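Local coordinates for protein CytC3 (Streptomyces, PDB 3GJA) that is a nonheme iron halogenase of the phytanoyl-CoA dioxygenase family that probably uses 2-oxoglutarate, oxygen and chloride to chlorinate an unactivated carbon, at residues P28-F32 and R83-R89; G145-T151 and E230-S236; L77-I81 and F256-Y260. All blocks are in the same frame, centred on the assembly; numbering follows the deposited sequence.

Interaction 1: residues P28-F32 and R83-R89; sequences PVKIF and RPEIVDR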
ATOM      1  N   PRO A  28      -0.458  14.935  -5.182  1.00 39.90           N
ATOM      2  CA  PRO A  28      -1.405  13.897  -5.605  1.00 39.87           C
ATOM      3  C   PRO A  28      -1.274  13.422  -7.057  1.00 40.23           C
ATOM      4  O   PRO A  28      -0.816  14.160  -7.928  1.00 41.89           O
ATOM      5  CB  PRO A  28      -2.760  14.551  -5.347  1.00 40.02           C
ATOM      6  CG  PRO A  28      -2.482  16.001  -5.595  1.00 40.84           C
ATOM      7  CD  PRO A  28      -1.153  16.206  -4.907  1.00 39.16           C
ATOM      8  N   VAL A  29      -1.665  12.174  -7.299  1.00 39.43           N
ATOM      9  CA  VAL A  29      -1.666  11.594  -8.643  1.00 39.36           C
ATOM     10  C   VAL A  29      -3.051  10.973  -8.791  1.00 39.38           C
ATOM     11  O   VAL A  29      -3.536  10.292  -7.881  1.00 38.87           O
ATOM     12  CB  VAL A  29      -0.588  10.495  -8.838  1.00 38.61           C
ATOM     13  CG1 VAL A  29       0.801  11.111  -8.803  1.00 38.80           C
ATOM     14  CG2 VAL A  29      -0.728   9.426  -7.775  1.00 39.11           C
ATOM     15  N   LYS A  30      -3.686  11.221  -9.929  1.00 38.24           N
ATOM     16  CA  LYS A  30      -5.025  10.721 -10.167  1.00 38.95           C
ATOM     17  C   LYS A  30      -5.082   9.269 -10.597  1.00 38.42           C
ATOM     18  O   LYS A  30      -4.456   8.869 -11.574  1.00 38.26           O
ATOM     19  CB  LYS A  30      -5.736  11.590 -11.204  1.00 39.80           C
ATOM     20  CG  LYS A  30      -7.191  11.199 -11.429  1.00 42.48           C
ATOM     21  CD  LYS A  30      -7.977  12.306 -12.115  1.00 43.21           C
ATOM     22  CE  LYS A  30      -7.427  12.626 -13.491  1.00 46.71           C
ATOM     23  NZ  LYS A  30      -8.163  13.773 -14.109  1.00 50.41           N
ATOM     24  N   ILE A  31      -5.843   8.484  -9.850  1.00 38.26           N
ATOM     25  CA  ILE A  31      -6.018   7.075 -10.156  1.00 38.80           C
ATOM     26  C   ILE A  31      -7.384   6.935 -10.821  1.00 39.61           C
ATOM     27  O   ILE A  31      -7.533   6.240 -11.819  1.00 41.24           O
ATOM     28  CB  ILE A  31      -5.985   6.219  -8.874  1.00 38.75           C
ATOM     29  CG1 ILE A  31      -4.676   6.479  -8.110  1.00 37.61           C
ATOM     30  CG2 ILE A  31      -6.166   4.748  -9.225  1.00 37.88           C
ATOM     31  CD1 ILE A  31      -3.409   6.235  -8.908  1.00 35.90           C
ATOM     32  N   PHE A  32      -8.373   7.621 -10.257  1.00 40.15           N
ATOM     33  CA  PHE A  32      -9.744   7.611 -10.763  1.00 39.84           C
ATOM     34  C   PHE A  32     -10.351   8.997 -10.591  1.00 39.42           C
ATOM     35  O   PHE A  32      -9.886   9.782  -9.765  1.00 39.26           O
ATOM     36  CB  PHE A  32     -10.613   6.644  -9.958  1.00 39.59           C
ATOM     37  CG  PHE A  32     -10.352   5.201 -10.233  1.00 41.94           C
ATOM     38  CD1 PHE A  32     -10.577   4.669 -11.499  1.00 41.61           C
ATOM     39  CD2 PHE A  32      -9.925   4.357  -9.214  1.00 41.28           C
ATOM     40  CE1 PHE A  32     -10.384   3.314 -11.745  1.00 40.74           C
ATOM     41  CE2 PHE A  32      -9.729   3.000  -9.451  1.00 41.86           C
ATOM     42  CZ  PHE A  32      -9.960   2.478 -10.721  1.00 40.69           C
ATOM     43  N   ARG A  83      -4.186  -1.523 -11.492  1.00 40.02           N
ATOM     44  CA  ARG A  83      -4.329  -0.302 -12.278  1.00 40.04           C
ATOM     45  C   ARG A  83      -3.069   0.300 -12.897  1.00 41.11           C
ATOM     46  O   ARG A  83      -2.075   0.546 -12.213  1.00 40.65           O
ATOM     47  CB  ARG A  83      -5.039   0.762 -11.438  1.00 42.51           C
ATOM     48  CG  ARG A  83      -6.539   0.700 -11.563  1.00 44.08           C
ATOM     49  CD  ARG A  83      -6.948   1.307 -12.887  1.00 47.00           C
ATOM     50  NE  ARG A  83      -8.228   0.797 -13.345  1.00 48.48           N
ATOM     51  CZ  ARG A  83      -8.958   1.368 -14.295  1.00 48.19           C
ATOM     52  NH1 ARG A  83      -8.530   2.477 -14.889  1.00 46.68           N
ATOM     53  NH2 ARG A  83     -10.120   0.832 -14.644  1.00 48.99           N
ATOM     54  N   PRO A  84      -3.099   0.540 -14.220  1.00 40.46           N
ATOM     55  CA  PRO A  84      -1.962   1.123 -14.939  1.00 40.23           C
ATOM     56  C   PRO A  84      -1.577   2.458 -14.306  1.00 40.54           C
ATOM     57  O   PRO A  84      -0.393   2.796 -14.203  1.00 39.42           O
ATOM     58  CB  PRO A  84      -2.506   1.299 -16.353  1.00 40.36           C
ATOM     59  CG  PRO A  84      -3.454   0.151 -16.483  1.00 38.60           C
ATOM     60  CD  PRO A  84      -4.172   0.161 -15.157  1.00 38.31           C
ATOM     61  N   GLU A  85      -2.592   3.212 -13.889  1.00 39.40           N
ATOM     62  CA  GLU A  85      -2.380   4.509 -13.257  1.00 38.97           C
ATOM     63  C   GLU A  85      -1.519   4.364 -12.003  1.00 38.70           C
ATOM     64  O   GLU A  85      -0.857   5.312 -11.579  1.00 38.39           O
ATOM     65  CB  GLU A  85      -3.721   5.163 -12.915  1.00 38.69           C
ATOM     66  CG  GLU A  85      -4.568   5.479 -14.144  1.00 41.51           C
ATOM     67  CD  GLU A  85      -5.460   4.324 -14.582  1.00 41.51           C
ATOM     68  OE1 GLU A  85      -5.117   3.149 -14.337  1.00 40.12           O
ATOM     69  OE2 GLU A  85      -6.512   4.597 -15.187  1.00 44.85           O
ATOM     70  N   ILE A  86      -1.529   3.176 -11.408  1.00 37.78           N
ATOM     71  CA  ILE A  86      -0.704   2.935 -10.235  1.00 37.45           C
ATOM     72  C   ILE A  86       0.584   2.225 -10.638  1.00 38.09           C
ATOM     73  O   ILE A  86       1.685   2.720 -10.385  1.00 38.71           O
ATOM     74  CB  ILE A  86      -1.434   2.075  -9.182  1.00 34.73           C
ATOM     75  CG1 ILE A  86      -2.551   2.887  -8.523  1.00 35.66           C
ATOM     76  CG2 ILE A  86      -0.450   1.606  -8.116  1.00 34.07           C
ATOM     77  CD1 ILE A  86      -3.349   2.103  -7.482  1.00 32.16           C
ATOM     78  N   VAL A  87       0.431   1.068 -11.276  1.00 37.80           N
ATOM     79  CA  VAL A  87       1.555   0.244 -11.708  1.00 38.34           C
ATOM     80  C   VAL A  87       2.583   0.935 -12.607  1.00 39.12           C
ATOM     81  O   VAL A  87       3.785   0.784 -12.398  1.00 38.52           O
ATOM     82  CB  VAL A  87       1.039  -1.036 -12.398  1.00 39.77           C
ATOM     83  CG1 VAL A  87       2.193  -1.801 -13.022  1.00 40.50           C
ATOM     84  CG2 VAL A  87       0.321  -1.906 -11.378  1.00 38.31           C
ATOM     85  N   ASP A  88       2.137   1.686 -13.607  1.00 39.25           N
ATOM     86  CA  ASP A  88       3.104   2.365 -14.464  1.00 41.43           C
ATOM     87  C   ASP A  88       3.920   3.373 -13.658  1.00 41.47           C
ATOM     88  O   ASP A  88       5.111   3.563 -13.909  1.00 41.06           O
ATOM     89  CB  ASP A  88       2.420   3.103 -15.623  1.00 43.92           C
ATOM     90  CG  ASP A  88       1.763   2.163 -16.618  1.00 44.16           C
ATOM     91  OD1 ASP A  88       2.104   0.962 -16.630  1.00 42.89           O
ATOM     92  OD2 ASP A  88       0.909   2.643 -17.395  1.00 45.39           O
ATOM     93  N   ARG A  89       3.280   4.025 -12.691  1.00 42.34           N
ATOM     94  CA  ARG A  89       3.983   5.014 -11.883  1.00 41.90           C
ATOM     95  C   ARG A  89       4.944   4.370 -10.895  1.00 41.02           C
ATOM     96  O   ARG A  89       6.080   4.819 -10.758  1.00 40.95           O
ATOM     97  CB  ARG A  89       2.984   5.935 -11.171  1.00 42.92           C
ATOM     98  CG  ARG A  89       2.409   6.999 -12.109  1.00 45.96           C
ATOM     99  CD  ARG A  89       1.552   8.034 -11.402  1.00 44.71           C
ATOM    100  NE  ARG A  89       0.140   7.814 -11.666  1.00 49.64           N
ATOM    101  CZ  ARG A  89      -0.673   8.698 -12.236  1.00 46.51           C
ATOM    102  NH1 ARG A  89      -0.229   9.885 -12.610  1.00 46.51           N
ATOM    103  NH2 ARG A  89      -1.939   8.384 -12.438  1.00 48.24           N
TER
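I31 and I86 make the tightest apolar touch here: the CD1 methyl of I31 comes to 3.5 Å from CG1 of I86, closer than carbons usually sit. CG1 of I31 is anti to its carbonyl carbon (chi1 -56°), and a turn at chi2 then carries CD1 to the helix. The same methyl also lies 3.8 Å from E85 O.

Two guanidinium groups make much of the remainder, with the aliphatic part of E85 resting against the backbone of K30 and I31. The guanidinium of R83 offers one face to F32, whose CE1 stands over its middle, 3.5 Å from R83 CZ; the two planes are turned 59° apart. In its own plane R83 NH1 makes a salt bridge to E85 OE2 at 2.9 Å, while its NH2 pairs with E79, so both ends of the group are tied. R89 presents a guanidinium face to V29, with CB of V29 3.8 Å from R89 NH1. Its NE donates to E85 O at 2.7 Å, one turn back, which fixes how the flat group is set. R89 NH2 also comes within 2.7 Å of K30 O, but the angle is too poor for a hydrogen bond.

Around this, V29 pairs through its backbone with A231 of strand 230-235, helix 34-49 lends R40 to both F32 and R83, and H80 of helix 75-82 touches I31 and I86.

Interaction 2: residues G145-T151 and E230-S236; sequences GTITVWT and EAVIFWS. With ACT (acetate ion), chain E.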
ATOM      1  N   GLY A 145      12.350  -1.247   2.701  1.00 39.89           N
ATOM      2  CA  GLY A 145      11.251  -0.376   2.334  1.00 38.64           C
ATOM      3  C   GLY A 145      10.324  -0.946   1.273  1.00 39.37           C
ATOM      4  O   GLY A 145      10.656  -1.913   0.584  1.00 37.09           O
ATOM      5  N   THR A 146       9.151  -0.338   1.141  1.00 37.54           N
ATOM      6  CA  THR A 146       8.172  -0.778   0.162  1.00 37.33           C
ATOM      7  C   THR A 146       7.401   0.439  -0.354  1.00 38.29           C
ATOM      8  O   THR A 146       6.939   1.271   0.425  1.00 39.45           O
ATOM      9  CB  THR A 146       7.189  -1.792   0.785  1.00 35.98           C
ATOM     10  OG1 THR A 146       6.248  -2.229  -0.205  1.00 37.86           O
ATOM     11  CG2 THR A 146       6.428  -1.157   1.944  1.00 35.75           C
ATOM     12  N   ILE A 147       7.292   0.554  -1.670  1.00 37.98           N
ATOM     13  CA  ILE A 147       6.567   1.665  -2.268  1.00 37.46           C
ATOM     14  C   ILE A 147       5.100   1.502  -1.907  1.00 37.91           C
ATOM     15  O   ILE A 147       4.481   0.480  -2.214  1.00 37.79           O
ATOM     16  CB  ILE A 147       6.731   1.667  -3.802  1.00 37.82           C
ATOM     17  CG1 ILE A 147       8.185   1.992  -4.155  1.00 37.10           C
ATOM     18  CG2 ILE A 147       5.785   2.685  -4.444  1.00 35.48           C
ATOM     19  CD1 ILE A 147       8.605   3.389  -3.766  1.00 37.15           C
ATOM     20  N   THR A 148       4.559   2.516  -1.244  1.00 37.19           N
ATOM     21  CA  THR A 148       3.171   2.512  -0.802  1.00 35.14           C
ATOM     22  C   THR A 148       2.349   3.472  -1.649  1.00 33.96           C
ATOM     23  O   THR A 148       2.739   4.619  -1.846  1.00 35.04           O
ATOM     24  CB  THR A 148       3.079   2.950   0.687  1.00 36.62           C
ATOM     25  OG1 THR A 148       3.916   2.103   1.483  1.00 37.57           O
ATOM     26  CG2 THR A 148       1.646   2.875   1.201  1.00 32.98           C
ATOM     27  N   VAL A 149       1.226   2.990  -2.167  1.00 33.55           N
ATOM     28  CA  VAL A 149       0.325   3.811  -2.965  1.00 30.66           C
ATOM     29  C   VAL A 149      -0.939   3.958  -2.118  1.00 30.47           C
ATOM     30  O   VAL A 149      -1.711   3.013  -1.965  1.00 30.57           O
ATOM     31  CB  VAL A 149      -0.020   3.132  -4.312  1.00 29.28           C
ATOM     32  CG1 VAL A 149      -0.940   4.030  -5.136  1.00 25.51           C
ATOM     33  CG2 VAL A 149       1.252   2.841  -5.081  1.00 28.25           C
ATOM     34  N   TRP A 150      -1.128   5.150  -1.562  1.00 32.55           N
ATOM     35  CA  TRP A 150      -2.262   5.463  -0.683  1.00 32.28           C
ATOM     36  C   TRP A 150      -3.368   6.181  -1.466  1.00 33.19           C
ATOM     37  O   TRP A 150      -3.253   7.375  -1.753  1.00 32.74           O
ATOM     38  CB  TRP A 150      -1.761   6.375   0.438  1.00 31.96           C
ATOM     39  CG  TRP A 150      -2.527   6.366   1.725  1.00 30.47           C
ATOM     40  CD1 TRP A 150      -2.198   5.684   2.862  1.00 32.27           C
ATOM     41  CD2 TRP A 150      -3.653   7.187   2.064  1.00 31.97           C
ATOM     42  NE1 TRP A 150      -3.035   6.041   3.894  1.00 31.79           N
ATOM     43  CE2 TRP A 150      -3.939   6.961   3.435  1.00 32.03           C
ATOM     44  CE3 TRP A 150      -4.446   8.097   1.349  1.00 31.75           C
ATOM     45  CZ2 TRP A 150      -4.980   7.613   4.104  1.00 29.72           C
ATOM     46  CZ3 TRP A 150      -5.488   8.751   2.018  1.00 32.79           C
ATOM     47  CH2 TRP A 150      -5.742   8.505   3.381  1.00 32.24           C
ATOM     48  N   THR A 151      -4.427   5.456  -1.811  1.00 32.99           N
ATOM     49  CA  THR A 151      -5.542   6.037  -2.552  1.00 32.19           C
ATOM     50  C   THR A 151      -6.638   6.504  -1.601  1.00 32.46           C
ATOM     51  O   THR A 151      -7.035   5.778  -0.689  1.00 32.13           O
ATOM     52  CB  THR A 151      -6.171   5.018  -3.541  1.00 32.92           C
ATOM     53  OG1 THR A 151      -5.176   4.558  -4.464  1.00 34.83           O
ATOM     54  CG2 THR A 151      -7.307   5.666  -4.334  1.00 30.76           C
ATOM     55  N   GLU A 230      -7.736  10.253  -5.814  1.00 33.50           N
ATOM     56  CA  GLU A 230      -6.346  10.676  -5.896  1.00 33.91           C
ATOM     57  C   GLU A 230      -5.527   9.844  -4.930  1.00 33.92           C
ATOM     58  O   GLU A 230      -6.057   9.281  -3.976  1.00 33.28           O
ATOM     59  CB  GLU A 230      -6.194  12.151  -5.540  1.00 35.18           C
ATOM     60  CG  GLU A 230      -6.923  13.088  -6.472  1.00 36.69           C
ATOM     61  CD  GLU A 230      -6.601  14.536  -6.181  1.00 41.19           C
ATOM     62  OE1 GLU A 230      -6.667  14.938  -4.996  1.00 42.79           O
ATOM     63  OE2 GLU A 230      -6.289  15.275  -7.138  1.00 43.08           O
ATOM     64  N   ALA A 231      -4.228   9.773  -5.178  1.00 34.02           N
ATOM     65  CA  ALA A 231      -3.350   9.012  -4.319  1.00 33.59           C
ATOM     66  C   ALA A 231      -2.029   9.721  -4.108  1.00 34.19           C
ATOM     67  O   ALA A 231      -1.654  10.631  -4.859  1.00 31.31           O
ATOM     68  CB  ALA A 231      -3.089   7.638  -4.928  1.00 35.06           C
ATOM     69  N   VAL A 232      -1.336   9.303  -3.058  1.00 32.52           N
ATOM     70  CA  VAL A 232      -0.024   9.824  -2.770  1.00 32.19           C
ATOM     71  C   VAL A 232       0.845   8.573  -2.775  1.00 32.43           C
ATOM     72  O   VAL A 232       0.444   7.524  -2.272  1.00 32.83           O
ATOM     73  CB  VAL A 232       0.042  10.542  -1.399  1.00 32.84           C
ATOM     74  CG1 VAL A 232      -0.363   9.600  -0.277  1.00 32.35           C
ATOM     75  CG2 VAL A 232       1.454  11.073  -1.172  1.00 32.88           C
ATOM     76  N   ILE A 233       2.011   8.666  -3.391  1.00 32.25           N
ATOM     77  CA  ILE A 233       2.911   7.534  -3.450  1.00 34.00           C
ATOM     78  C   ILE A 233       4.134   7.882  -2.621  1.00 35.44           C
ATOM     79  O   ILE A 233       4.691   8.977  -2.753  1.00 36.55           O
ATOM     80  CB  ILE A 233       3.329   7.229  -4.909  1.00 36.04           C
ATOM     81  CG1 ILE A 233       2.074   6.997  -5.766  1.00 35.11           C
ATOM     82  CG2 ILE A 233       4.247   6.000  -4.946  1.00 34.02           C
ATOM     83  CD1 ILE A 233       2.360   6.665  -7.220  1.00 34.67           C
ATOM     84  N   PHE A 234       4.549   6.954  -1.765  1.00 34.99           N
ATOM     85  CA  PHE A 234       5.701   7.195  -0.909  1.00 34.23           C
ATOM     86  C   PHE A 234       6.345   5.918  -0.409  1.00 35.09           C
ATOM     87  O   PHE A 234       5.707   4.862  -0.346  1.00 36.30           O
ATOM     88  CB  PHE A 234       5.276   8.016   0.312  1.00 34.96           C
ATOM     89  CG  PHE A 234       4.173   7.375   1.131  1.00 34.81           C
ATOM     90  CD1 PHE A 234       2.831   7.601   0.823  1.00 35.67           C
ATOM     91  CD2 PHE A 234       4.477   6.556   2.218  1.00 35.33           C
ATOM     92  CE1 PHE A 234       1.805   7.026   1.590  1.00 35.32           C
ATOM     93  CE2 PHE A 234       3.459   5.973   2.995  1.00 36.15           C
ATOM     94  CZ  PHE A 234       2.120   6.212   2.678  1.00 35.12           C
ATOM     95  N   TRP A 235       7.620   6.019  -0.053  1.00 35.23           N
ATOM     96  CA  TRP A 235       8.326   4.886   0.518  1.00 34.10           C
ATOM     97  C   TRP A 235       7.668   4.711   1.882  1.00 34.20           C
ATOM     98  O   TRP A 235       7.410   5.694   2.578  1.00 31.86           O
ATOM     99  CB  TRP A 235       9.805   5.212   0.717  1.00 35.38           C
ATOM    100  CG  TRP A 235      10.651   5.017  -0.494  1.00 36.42           C
ATOM    101  CD1 TRP A 235      11.300   5.984  -1.207  1.00 35.92           C
ATOM    102  CD2 TRP A 235      10.995   3.767  -1.105  1.00 36.36           C
ATOM    103  NE1 TRP A 235      12.031   5.415  -2.217  1.00 37.80           N
ATOM    104  CE2 TRP A 235      11.864   4.053  -2.179  1.00 37.01           C
ATOM    105  CE3 TRP A 235      10.653   2.432  -0.846  1.00 36.06           C
ATOM    106  CZ2 TRP A 235      12.400   3.053  -2.999  1.00 35.91           C
ATOM    107  CZ3 TRP A 235      11.188   1.434  -1.663  1.00 37.45           C
ATOM    108  CH2 TRP A 235      12.053   1.753  -2.727  1.00 36.90           C
ATOM    109  N   SER A 236       7.389   3.470   2.257  1.00 33.65           N
ATOM    110  CA  SER A 236       6.750   3.183   3.534  1.00 35.32           C
ATOM    111  C   SER A 236       7.467   3.824   4.729  1.00 36.69           C
ATOM    112  O   SER A 236       6.840   4.126   5.747  1.00 35.83           O
ATOM    113  CB  SER A 236       6.682   1.671   3.741  1.00 33.42           C
ATOM    114  OG  SER A 236       7.973   1.095   3.586  1.00 33.95           O
TER
HETATM  115  C   ACT E 322      -2.030   6.211   7.473  1.00 60.08           C
HETATM  116  O   ACT E 322      -3.095   6.744   8.105  1.00 62.20           O
HETATM  117  OXT ACT E 322      -2.139   5.824   6.342  1.00 59.16           O
HETATM  118  CH3 ACT E 322      -0.702   6.096   8.181  1.00 58.85           C
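The CD1 methyl of I147 sits almost squarely over the six-membered ring of W235, 3.5 Å from its centroid and only 8° off the ring normal. T146 N lies at the edge of that indole, near its plane, 3.7 Å from W235 CE3. On the same side of the sheet CG2 of I147 meets CG2 of I233, and helix 84-94 covers the group through I94. With an alanine at W235, the I147 methyl would probably lose the flat surface it rests on, and a gap would open toward I94 and F143.

These are neighbouring antiparallel strands of the barrel sheet, in line with the double-stranded beta-helix of the cupin clan: I147, V149 and T151 face W235, I233 and A231 in non-hydrogen-bonded pairs, while T148-F234 and W150-V232 are hydrogen-bonded pairs, with T148 N reaching F234 O at 2.8 Å.

On the opposite face F234 swings its ring across T148. CG of F234 lies between its backbone N and carbonyl carbon (chi1 57°), which lets CB of T148 stand over the ring, 4.0 Å from its centroid, while CB of W150 comes up at the ring's edge, 3.8 Å from F234 CE1. The W150 indole itself leads away from the partner strand, and its NE1 donates to an acetate oxygen, OXT, at 2.6 Å; the acetate is probably from the crystallisation liquor. Where the pairing runs out, S236 OG takes the N-H of T146 at 3.1 Å, and S236 N donates back to T146 O.

Interaction 3: residues L77-I81 and F256-Y260; sequences LAEHI and FAARY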
ATOM      1  N   LEU A  77     -11.035  -4.502  -5.783  1.00 31.22           N
ATOM      2  CA  LEU A  77      -9.768  -4.269  -5.108  1.00 33.34           C
ATOM      3  C   LEU A  77      -8.667  -4.987  -5.879  1.00 33.83           C
ATOM      4  O   LEU A  77      -7.530  -4.517  -5.939  1.00 33.46           O
ATOM      5  CB  LEU A  77      -9.837  -4.767  -3.662  1.00 32.72           C
ATOM      6  CG  LEU A  77      -9.934  -3.725  -2.541  1.00 34.71           C
ATOM      7  CD1 LEU A  77     -10.684  -2.478  -3.004  1.00 34.31           C
ATOM      8  CD2 LEU A  77     -10.600  -4.362  -1.329  1.00 31.34           C
ATOM      9  N   ALA A  78      -9.014  -6.123  -6.482  1.00 34.76           N
ATOM     10  CA  ALA A  78      -8.050  -6.880  -7.281  1.00 35.16           C
ATOM     11  C   ALA A  78      -7.652  -5.991  -8.457  1.00 34.49           C
ATOM     12  O   ALA A  78      -6.478  -5.901  -8.820  1.00 35.58           O
ATOM     13  CB  ALA A  78      -8.676  -8.178  -7.791  1.00 31.86           C
ATOM     14  N   GLU A  79      -8.640  -5.323  -9.036  1.00 33.94           N
ATOM     15  CA  GLU A  79      -8.394  -4.437 -10.161  1.00 34.36           C
ATOM     16  C   GLU A  79      -7.623  -3.192  -9.730  1.00 33.80           C
ATOM     17  O   GLU A  79      -6.734  -2.724 -10.442  1.00 33.55           O
ATOM     18  CB  GLU A  79      -9.715  -4.010 -10.796  1.00 33.77           C
ATOM     19  CG  GLU A  79      -9.529  -3.071 -11.968  1.00 36.41           C
ATOM     20  CD  GLU A  79     -10.825  -2.458 -12.436  1.00 37.22           C
ATOM     21  OE1 GLU A  79     -11.891  -2.870 -11.938  1.00 39.70           O
ATOM     22  OE2 GLU A  79     -10.776  -1.565 -13.306  1.00 38.63           O
ATOM     23  N   HIS A  80      -7.967  -2.653  -8.561  1.00 34.90           N
ATOM     24  CA  HIS A  80      -7.301  -1.453  -8.063  1.00 33.38           C
ATOM     25  C   HIS A  80      -5.785  -1.609  -8.013  1.00 33.06           C
ATOM     26  O   HIS A  80      -5.060  -0.757  -8.515  1.00 33.08           O
ATOM     27  CB  HIS A  80      -7.819  -1.083  -6.667  1.00 33.95           C
ATOM     28  CG  HIS A  80      -7.506   0.327  -6.265  1.00 34.29           C
ATOM     29  ND1 HIS A  80      -8.314   1.393  -6.601  1.00 35.43           N
ATOM     30  CD2 HIS A  80      -6.446   0.854  -5.606  1.00 35.51           C
ATOM     31  CE1 HIS A  80      -7.763   2.514  -6.170  1.00 35.10           C
ATOM     32  NE2 HIS A  80      -6.628   2.216  -5.563  1.00 35.22           N
ATOM     33  N   ILE A  81      -5.294  -2.697  -7.424  1.00 34.46           N
ATOM     34  CA  ILE A  81      -3.844  -2.877  -7.324  1.00 35.39           C
ATOM     35  C   ILE A  81      -3.167  -3.147  -8.670  1.00 37.30           C
ATOM     36  O   ILE A  81      -1.951  -2.990  -8.798  1.00 37.54           O
ATOM     37  CB  ILE A  81      -3.474  -3.996  -6.289  1.00 35.61           C
ATOM     38  CG1 ILE A  81      -4.060  -5.349  -6.704  1.00 36.95           C
ATOM     39  CG2 ILE A  81      -4.002  -3.619  -4.908  1.00 32.11           C
ATOM     40  CD1 ILE A  81      -3.095  -6.218  -7.484  1.00 38.51           C
ATOM     41  N   PHE A 256      -7.038   3.659   1.116  1.00 35.68           N
ATOM     42  CA  PHE A 256      -6.753   2.277   0.760  1.00 33.74           C
ATOM     43  C   PHE A 256      -5.309   2.247   0.283  1.00 33.63           C
ATOM     44  O   PHE A 256      -4.968   2.879  -0.711  1.00 31.80           O
ATOM     45  CB  PHE A 256      -7.684   1.792  -0.357  1.00 35.75           C
ATOM     46  CG  PHE A 256      -7.348   0.411  -0.860  1.00 33.78           C
ATOM     47  CD1 PHE A 256      -7.426  -0.688  -0.007  1.00 32.19           C
ATOM     48  CD2 PHE A 256      -6.891   0.224  -2.159  1.00 31.68           C
ATOM     49  CE1 PHE A 256      -7.045  -1.965  -0.441  1.00 31.05           C
ATOM     50  CE2 PHE A 256      -6.507  -1.045  -2.610  1.00 32.66           C
ATOM     51  CZ  PHE A 256      -6.585  -2.144  -1.743  1.00 31.82           C
ATOM     52  N   ALA A 257      -4.457   1.521   1.001  1.00 32.01           N
ATOM     53  CA  ALA A 257      -3.050   1.455   0.637  1.00 32.05           C
ATOM     54  C   ALA A 257      -2.648   0.117   0.047  1.00 32.08           C
ATOM     55  O   ALA A 257      -3.014  -0.942   0.564  1.00 33.23           O
ATOM     56  CB  ALA A 257      -2.172   1.768   1.864  1.00 31.28           C
ATOM     57  N   ALA A 258      -1.894   0.183  -1.047  1.00 32.80           N
ATOM     58  CA  ALA A 258      -1.384  -0.998  -1.733  1.00 33.01           C
ATOM     59  C   ALA A 258       0.130  -0.839  -1.688  1.00 34.36           C
ATOM     60  O   ALA A 258       0.656   0.222  -2.037  1.00 34.68           O
ATOM     61  CB  ALA A 258      -1.873  -1.027  -3.168  1.00 32.58           C
ATOM     62  N   ARG A 259       0.832  -1.883  -1.257  1.00 33.78           N
ATOM     63  CA  ARG A 259       2.282  -1.803  -1.127  1.00 35.53           C
ATOM     64  C   ARG A 259       3.019  -2.673  -2.149  1.00 34.89           C
ATOM     65  O   ARG A 259       2.694  -3.849  -2.349  1.00 33.75           O
ATOM     66  CB  ARG A 259       2.651  -2.156   0.322  1.00 37.48           C
ATOM     67  CG  ARG A 259       1.515  -1.768   1.274  1.00 40.58           C
ATOM     68  CD  ARG A 259       1.895  -1.688   2.749  1.00 44.01           C
ATOM     69  NE  ARG A 259       2.707  -0.511   3.020  1.00 47.98           N
ATOM     70  CZ  ARG A 259       2.514   0.328   4.032  1.00 45.29           C
ATOM     71  NH1 ARG A 259       1.522   0.135   4.890  1.00 45.24           N
ATOM     72  NH2 ARG A 259       3.329   1.359   4.187  1.00 42.75           N
ATOM     73  N   TYR A 260       4.008  -2.073  -2.803  1.00 34.38           N
ATOM     74  CA  TYR A 260       4.760  -2.756  -3.845  1.00 35.14           C
ATOM     75  C   TYR A 260       6.241  -2.939  -3.577  1.00 36.35           C
ATOM     76  O   TYR A 260       6.870  -2.164  -2.857  1.00 35.95           O
ATOM     77  CB  TYR A 260       4.593  -2.021  -5.175  1.00 34.30           C
ATOM     78  CG  TYR A 260       3.153  -1.846  -5.587  1.00 35.62           C
ATOM     79  CD1 TYR A 260       2.331  -0.918  -4.943  1.00 33.57           C
ATOM     80  CD2 TYR A 260       2.600  -2.627  -6.603  1.00 34.44           C
ATOM     81  CE1 TYR A 260       0.991  -0.773  -5.298  1.00 35.50           C
ATOM     82  CE2 TYR A 260       1.263  -2.492  -6.966  1.00 35.84           C
ATOM     83  CZ  TYR A 260       0.461  -1.565  -6.308  1.00 35.76           C
ATOM     84  OH  TYR A 260      -0.867  -1.455  -6.645  1.00 34.80           O
TER
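F256, on a central strand of the barrel sheet, points its ring at helix 75-82, which packs on one face of the sheet; the arrangement is consistent with the helix-covered major sheet of the double-stranded beta-helix fold. From CB the chain runs straight on, with CG anti to the backbone N (chi1 174°), and this lifts the ring off the strand into the angle between L77, H80 and I81. CD2 is the first ring atom to meet the helix, 3.5 Å from H80 CD2. CE2, the next along that edge, looks onto the same imidazole and, more loosely, onto CG2 of I81. At the far end F256 CZ abuts L77 CG at 3.8 Å, and F256 CE1 is only slightly farther from that branch point; CD1 of L77 hangs over one ring face, toward its rim. The F256 edge is thus turned to the H80 face, an offset edge-to-face pair with centroids 5.3 Å apart and planes at 78°.

The hydrogen bond of H80 NE2 to T151 OG1 probably helps to hold the imidazole in this orientation. F153 meets both rings, and F105 of strand 98-108 adds a further aromatic partner to F256. Two residues on, the backbones come closer at A258, which has only a methyl to offer: its CB lies 3.8 Å from CG2 of I81. Beyond it Y260 reaches across with its hydroxyl, and OH donates to I81 O at 2.9 Å, in the carbonyl plane and on a lone pair, the C=O...O angle being 111°.

All three contacts belong to one sheet and the helices on it. Interaction 1 joins interaction 2 through the strand pairing of V29 O with A231 N at 2.8 Å, and interaction 2 joins interaction 3 where Y260 N lies 2.7 Å from I147 O; the centres of interactions 1 and 2 are about 11 Å apart, those of 2 and 3 about 10 Å. I86 is the shared apolar piece: its CG2 is 3.7 Å from V149 CG2 and 3.4 Å from Y260 OH, tying interaction 1 to both others. Interactions 1 and 3 thus lie with the helices on the V149 face, whereas the acetate at W150 marks the other face, probably the barrel interior, where this family holds its iron site.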